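Local structure of putative chorismate mutase (Yersinia pestis biovar Microtus str. 91001, 2GBB) at residues A[9-14]-A[133-138]; A[124-129]-A[142-147]. The protein catalyses the Claisen rearrangement of chorismate to prephenate as a secreted, all-helical chorismate mutase and may play some role in pathogenicity. All blocks are in the same frame, centred on the assembly; numbering follows the deposited sequence.

Contact 1 (A[9-14]-A[133-138])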
loop_
_atom_site.group_PDB
_atom_site.type_symbol
_atom_site.label_atom_id
_atom_site.label_comp_id
_atom_site.label_asym_id
_atom_site.label_seq_id
_atom_site.Cartn_x
_atom_site.Cartn_y
_atom_site.Cartn_z
ATOM N N LEU A 9 24.228 1.975 1.783
ATOM C CA LEU A 9 23.743 1.212 2.943
ATOM C C LEU A 9 22.253 1.388 3.159
ATOM O O LEU A 9 21.550 0.417 3.428
ATOM C CB LEU A 9 24.544 1.578 4.207
ATOM C CG LEU A 9 26.079 1.417 4.038
ATOM C CD1 LEU A 9 26.903 2.255 5.014
ATOM C CD2 LEU A 9 26.478 -0.056 4.160
ATOM N N ILE A 10 21.772 2.616 3.029
ATOM C CA ILE A 10 20.356 2.899 3.179
ATOM C C ILE A 10 19.557 2.190 2.077
ATOM O O ILE A 10 18.534 1.523 2.329
ATOM C CB ILE A 10 20.147 4.412 3.102
ATOM C CG1 ILE A 10 20.744 5.096 4.360
ATOM C CG2 ILE A 10 18.701 4.739 2.860
ATOM C CD1 ILE A 10 20.696 6.647 4.317
ATOM N N ASN A 11 20.078 2.277 0.851
ATOM C CA ASN A 11 19.524 1.492 -0.242
ATOM C C ASN A 11 19.415 -0.015 0.001
ATOM O O ASN A 11 18.370 -0.605 -0.274
ATOM C CB ASN A 11 20.277 1.791 -1.554
ATOM C CG ASN A 11 19.680 1.064 -2.727
ATOM O OD1 ASN A 11 18.627 1.442 -3.211
ATOM N ND2 ASN A 11 20.324 -0.023 -3.153
ATOM N N GLU A 12 20.489 -0.642 0.469
ATOM C CA GLU A 12 20.485 -2.079 0.804
ATOM C C GLU A 12 19.517 -2.418 1.933
ATOM O O GLU A 12 18.870 -3.460 1.883
ATOM C CB GLU A 12 21.897 -2.549 1.203
ATOM C CG GLU A 12 23.020 -2.392 0.132
ATOM C CD GLU A 12 24.422 -2.224 0.756
ATOM O OE1 GLU A 12 25.309 -1.543 0.159
ATOM O OE2 GLU A 12 24.638 -2.770 1.858
ATOM N N ARG A 13 19.419 -1.562 2.956
ATOM C CA ARG A 13 18.392 -1.764 4.005
ATOM C C ARG A 13 16.979 -1.894 3.354
ATOM O O ARG A 13 16.226 -2.826 3.616
ATOM C CB ARG A 13 18.425 -0.626 5.032
ATOM C CG ARG A 13 17.638 -0.972 6.353
ATOM C CD ARG A 13 17.824 0.055 7.486
ATOM N NE ARG A 13 17.118 -0.387 8.690
ATOM C CZ ARG A 13 15.802 -0.270 8.893
ATOM N NH1 ARG A 13 15.031 0.331 7.989
ATOM N NH2 ARG A 13 15.255 -0.761 10.015
ATOM N N LEU A 14 16.667 -0.968 2.464
ATOM C CA LEU A 14 15.344 -0.902 1.829
ATOM C C LEU A 14 15.101 -2.058 0.816
ATOM O O LEU A 14 13.975 -2.404 0.520
ATOM C CB LEU A 14 15.146 0.495 1.182
ATOM C CG LEU A 14 14.937 1.726 2.086
ATOM C CD1 LEU A 14 14.991 3.037 1.270
ATOM C CD2 LEU A 14 13.589 1.663 2.805
ATOM N N ILE A 133 19.678 5.675 -4.026
ATOM C CA ILE A 133 18.626 4.963 -3.342
ATOM C C ILE A 133 17.481 4.834 -4.343
ATOM O O ILE A 133 16.650 5.722 -4.473
ATOM C CB ILE A 133 18.188 5.681 -2.035
ATOM C CG1 ILE A 133 19.396 5.891 -1.099
ATOM C CG2 ILE A 133 17.125 4.853 -1.326
ATOM C CD1 ILE A 133 19.224 7.006 -0.089
ATOM N N ARG A 134 17.513 3.738 -5.097
ATOM C CA ARG A 134 16.456 3.392 -6.038
ATOM C C ARG A 134 15.997 1.950 -5.791
ATOM O O ARG A 134 16.806 1.023 -5.782
ATOM C CB ARG A 134 16.884 3.591 -7.518
ATOM C CG ARG A 134 18.376 3.715 -7.850
ATOM C CD ARG A 134 18.599 4.045 -9.384
ATOM N NE ARG A 134 18.048 3.024 -10.309
ATOM C CZ ARG A 134 16.965 3.190 -11.085
ATOM N NH1 ARG A 134 16.306 4.351 -11.094
ATOM N NH2 ARG A 134 16.532 2.190 -11.865
ATOM N N GLN A 135 14.710 1.777 -5.533
ATOM C CA GLN A 135 14.118 0.448 -5.373
ATOM C C GLN A 135 12.742 0.518 -6.042
ATOM O O GLN A 135 12.116 1.583 -6.109
ATOM C CB GLN A 135 13.908 0.032 -3.892
ATOM C CG GLN A 135 15.123 -0.172 -2.951
ATOM C CD GLN A 135 16.016 -1.357 -3.325
ATOM O OE1 GLN A 135 15.544 -2.433 -3.756
ATOM N NE2 GLN A 135 17.328 -1.164 -3.162
ATOM N N HIS A 136 12.282 -0.625 -6.544
ATOM C CA HIS A 136 10.910 -0.749 -6.969
ATOM C C HIS A 136 9.991 -0.285 -5.812
ATOM O O HIS A 136 10.258 -0.558 -4.633
ATOM C CB HIS A 136 10.620 -2.189 -7.381
ATOM C CG HIS A 136 9.274 -2.375 -8.012
ATOM N ND1 HIS A 136 8.866 -1.668 -9.126
ATOM C CD2 HIS A 136 8.244 -3.187 -7.680
ATOM C CE1 HIS A 136 7.639 -2.041 -9.451
ATOM N NE2 HIS A 136 7.239 -2.960 -8.589
ATOM N N ASN A 137 8.956 0.484 -6.154
ATOM C CA ASN A 137 7.969 0.934 -5.161
ATOM C C ASN A 137 8.435 1.995 -4.179
ATOM O O ASN A 137 7.789 2.258 -3.187
ATOM C CB ASN A 137 7.410 -0.275 -4.439
ATOM C CG ASN A 137 6.405 -1.007 -5.262
ATOM O OD1 ASN A 137 5.935 -0.358 -6.297
ATOM N ND2 ASN A 137 6.016 -2.142 -4.956
ATOM N N LEU A 138 9.548 2.646 -4.473
ATOM C CA LEU A 138 10.055 3.709 -3.621
ATOM C C LEU A 138 10.104 5.010 -4.415
ATOM O O LEU A 138 10.729 5.060 -5.471
ATOM C CB LEU A 138 11.477 3.346 -3.222
ATOM C CG LEU A 138 12.120 3.775 -1.902
ATOM C CD1 LEU A 138 13.489 4.299 -2.197
ATOM C CD2 LEU A 138 11.310 4.690 -1.025
#

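Contact 2 (A[124-129]-A[142-147]). With SO4 (sulfate ion), chain H.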
loop_
_atom_site.group_PDB
_atom_site.type_symbol
_atom_site.label_atom_id
_atom_site.label_comp_id
_atom_site.label_asym_id
_atom_site.label_seq_id
_atom_site.Cartn_x
_atom_site.Cartn_y
_atom_site.Cartn_z
ATOM N N GLY A 124 27.273 12.817 0.917
ATOM C CA GLY A 124 26.226 12.697 -0.091
ATOM C C GLY A 124 25.352 13.935 -0.146
ATOM O O GLY A 124 24.973 14.484 0.898
ATOM N N ASP A 125 25.077 14.386 -1.370
ATOM C CA ASP A 125 24.112 15.454 -1.616
ATOM C C ASP A 125 22.781 14.917 -2.163
ATOM O O ASP A 125 22.643 13.721 -2.463
ATOM C CB ASP A 125 24.693 16.559 -2.516
ATOM C CG ASP A 125 24.593 16.235 -3.988
ATOM O OD1 ASP A 125 25.143 15.197 -4.439
ATOM O OD2 ASP A 125 23.970 17.043 -4.705
ATOM N N LYS A 126 21.810 15.822 -2.279
ATOM C CA LYS A 126 20.428 15.471 -2.576
ATOM C C LYS A 126 20.323 14.576 -3.810
ATOM O O LYS A 126 19.561 13.625 -3.816
ATOM C CB LYS A 126 19.588 16.744 -2.702
ATOM C CG LYS A 126 18.078 16.549 -2.673
ATOM C CD LYS A 126 17.412 17.843 -2.226
ATOM C CE LYS A 126 16.058 18.036 -2.892
ATOM N NZ LYS A 126 15.068 18.669 -1.950
ATOM N N ALA A 127 21.130 14.871 -4.825
ATOM C CA ALA A 127 21.117 14.175 -6.112
ATOM C C ALA A 127 21.808 12.824 -6.044
ATOM O O ALA A 127 21.424 11.882 -6.736
ATOM C CB ALA A 127 21.783 15.037 -7.158
ATOM N N HIS A 128 22.849 12.743 -5.230
ATOM C CA HIS A 128 23.485 11.485 -4.960
ATOM C C HIS A 128 22.527 10.495 -4.285
ATOM O O HIS A 128 22.478 9.334 -4.675
ATOM C CB HIS A 128 24.738 11.680 -4.104
ATOM C CG HIS A 128 25.510 10.417 -3.890
ATOM N ND1 HIS A 128 26.167 9.764 -4.915
ATOM C CD2 HIS A 128 25.724 9.683 -2.771
ATOM C CE1 HIS A 128 26.757 8.681 -4.432
ATOM N NE2 HIS A 128 26.497 8.604 -3.135
ATOM N N PHE A 129 21.765 10.957 -3.288
ATOM C CA PHE A 129 20.780 10.108 -2.611
ATOM C C PHE A 129 19.730 9.585 -3.581
ATOM O O PHE A 129 19.488 8.374 -3.667
ATOM C CB PHE A 129 20.114 10.862 -1.449
ATOM C CG PHE A 129 20.753 10.595 -0.113
ATOM C CD1 PHE A 129 22.111 10.826 0.087
ATOM C CD2 PHE A 129 19.992 10.122 0.964
ATOM C CE1 PHE A 129 22.693 10.591 1.340
ATOM C CE2 PHE A 129 20.581 9.879 2.214
ATOM C CZ PHE A 129 21.914 10.114 2.396
ATOM N N ASP A 142 9.915 9.843 -1.045
ATOM C CA ASP A 142 10.311 8.943 0.062
ATOM C C ASP A 142 11.802 9.133 0.359
ATOM O O ASP A 142 12.213 9.196 1.522
ATOM C CB ASP A 142 10.068 7.484 -0.328
ATOM C CG ASP A 142 8.567 7.144 -0.520
ATOM O OD1 ASP A 142 7.745 7.618 0.290
ATOM O OD2 ASP A 142 8.228 6.389 -1.471
ATOM N N VAL A 143 12.608 9.220 -0.706
ATOM C CA VAL A 143 14.054 9.346 -0.549
ATOM C C VAL A 143 14.453 10.722 -0.045
ATOM O O VAL A 143 15.376 10.848 0.748
ATOM C CB VAL A 143 14.804 8.955 -1.839
ATOM C CG1 VAL A 143 16.313 9.047 -1.622
ATOM C CG2 VAL A 143 14.429 7.504 -2.260
ATOM N N GLU A 144 13.771 11.763 -0.513
ATOM C CA GLU A 144 14.057 13.138 -0.076
ATOM C C GLU A 144 13.824 13.370 1.425
ATOM O O GLU A 144 14.583 14.110 2.048
ATOM C CB GLU A 144 13.285 14.154 -0.912
ATOM C CG GLU A 144 13.723 14.063 -2.421
ATOM C CD GLU A 144 12.740 14.722 -3.362
ATOM O OE1 GLU A 144 12.134 15.747 -2.945
ATOM O OE2 GLU A 144 12.571 14.200 -4.505
ATOM N N ALA A 145 12.808 12.703 2.003
ATOM C CA ALA A 145 12.614 12.701 3.452
ATOM C C ALA A 145 13.781 12.006 4.193
ATOM O O ALA A 145 14.200 12.412 5.292
ATOM C CB ALA A 145 11.200 12.042 3.802
ATOM N N ILE A 146 14.354 11.000 3.567
ATOM C CA ILE A 146 15.448 10.302 4.196
ATOM C C ILE A 146 16.680 11.195 4.168
ATOM O O ILE A 146 17.431 11.261 5.164
ATOM C CB ILE A 146 15.770 9.001 3.499
ATOM C CG1 ILE A 146 14.692 7.969 3.821
ATOM C CG2 ILE A 146 17.174 8.499 3.949
ATOM C CD1 ILE A 146 14.870 6.732 3.067
ATOM N N PHE A 147 16.884 11.864 3.036
ATOM C CA PHE A 147 18.030 12.784 2.868
ATOM C C PHE A 147 17.931 13.936 3.838
ATOM O O PHE A 147 18.897 14.331 4.436
ATOM C CB PHE A 147 18.106 13.363 1.445
ATOM C CG PHE A 147 19.266 14.346 1.246
ATOM C CD1 PHE A 147 20.580 13.897 1.239
ATOM C CD2 PHE A 147 19.018 15.716 1.099
ATOM C CE1 PHE A 147 21.658 14.790 1.077
ATOM C CE2 PHE A 147 20.084 16.633 0.919
ATOM C CZ PHE A 147 21.399 16.181 0.902
HETATM S S SO4 H . 25.523 10.909 -8.281
HETATM O O1 SO4 H . 25.875 12.204 -7.689
HETATM O O2 SO4 H . 26.756 10.121 -8.441
HETATM O O3 SO4 H . 24.640 10.183 -7.385
HETATM O O4 SO4 H . 24.838 11.080 -9.560
HETATM O O HOH W 1 15.411 16.407 0.547
#

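Contact 1 (A[9-14]-A[133-138])
Two N-H groups grip OD1 of Asn-11, the best-held polar atom where helix 7-14 meets the loop 133-138. The stronger hydrogen bond comes from the side-chain amide of Gln-135, whose NE2 lies 2.9 Å from OD1 of Asn-11; the backbone N of Arg-134 adds a weak, bent one. The Gln-135 donor does not sit on a lone pair: it stands above the carbonyl plane, and the angle at the oxygen is only 96°. The side chains cross obliquely, and their amide planes are turned 34° apart. The torsions explain this approach. Asn-11 has CG anti to its backbone N (chi1 -176°), which carries the amide out to the loop, while Gln-135 is bent at chi2 so that NE2 folds back over the Asn-11 carboxamide. The grip falls just where the chain leaves helix 126-132, Ile-133 being the first residue past it, and there the backbones come close, with 4.7 Å between CA of Asn-11 and CA of Ile-133.

Beside this polar pair runs an apolar strip. The two branches of Ile-133 divide the helix between them: CD1 reaches CG2 of Ile-10 at 3.8 Å, and CG2 meets CD1 of Leu-14. That same Leu-14 methyl also touches CD1 of Leu-138, the two side chains crossing at about a right angle. Leu-138 closes a type II beta turn begun at Gln-135, and it also packs on Ile-72 of helix 55-82. A side-chain amide ties a helix to an interhelical loop here, and the adjoining Leu-14 and Leu-138 lie near the probable substrate pocket of this helical-bundle mutase, which likely includes Ile-72 and Arg-13, the latter hydrogen-bonded to a citrate probably picked up in crystallisation.

Contact 2 (A[124-129]-A[142-147])
With CG anti to the backbone N (chi1 179°), Phe-147 extends its ring from helix 140-150 toward the start of helix 126-132, where Phe-129, at an unusual chi1 of -96°, presents a face to it. The result is a T-shaped pair: the CD1 edge of Phe-147 points at that face, the planes are 68° apart and the centroids of the Phe-129 and Phe-147 rings lie 5.0 Å from each other. A face of Phe-147 in turn receives the first turn of helix 126-132. CA of Lys-126 stands almost on the ring normal in a CH-pi contact, 3.7 Å from the centroid of the Phe-147 ring, and CB lies over the CE2 side. In the plane of the same ring, O of Gly-124 meets CE1 of Phe-147 at 3.3 Å.

Asp-125 is the N-cap here, its OD1 accepting a weak bond from N of His-128. Across the way, the opposite charges of Lys-126 and Glu-144 are too far apart for a salt bridge; a water takes a weak bond from NZ of Lys-126 and donates to O of Glu-144. ND1 of His-128 is hydrogen-bonded to a sulfate, probably from the crystallisation liquor, as is Asn-131. Deeper in, Phe-129 packs against Val-143 and Ile-146, and it also touches Ala-7 and Ile-10 of helix 7-14, while Ile-146 rests on Leu-61, Ala-64 and Ala-68 of helix 55-82.

Contacts 1 and 2 show how interleaved segments can share one apolar core: along the chain their segments alternate, and their centres lie 11 Å apart. Two junctions join them. CG2 of Val-143 touches CD1 of Leu-138 at 3.3 Å and also approaches O of Ile-133. At the other junction, CD1 of Ile-10 packs against CE2 of Phe-129 at 3.9 Å and against CG2 of Ile-146. Contact 1 is the one nearer the probable substrate site, since it contains Arg-13 and the side chain of Leu-138 is about 4 Å from that of Ile-72. In contact 2, the side chain of Ile-146 remains about 8 Å from those of both Arg-13 and Ile-72.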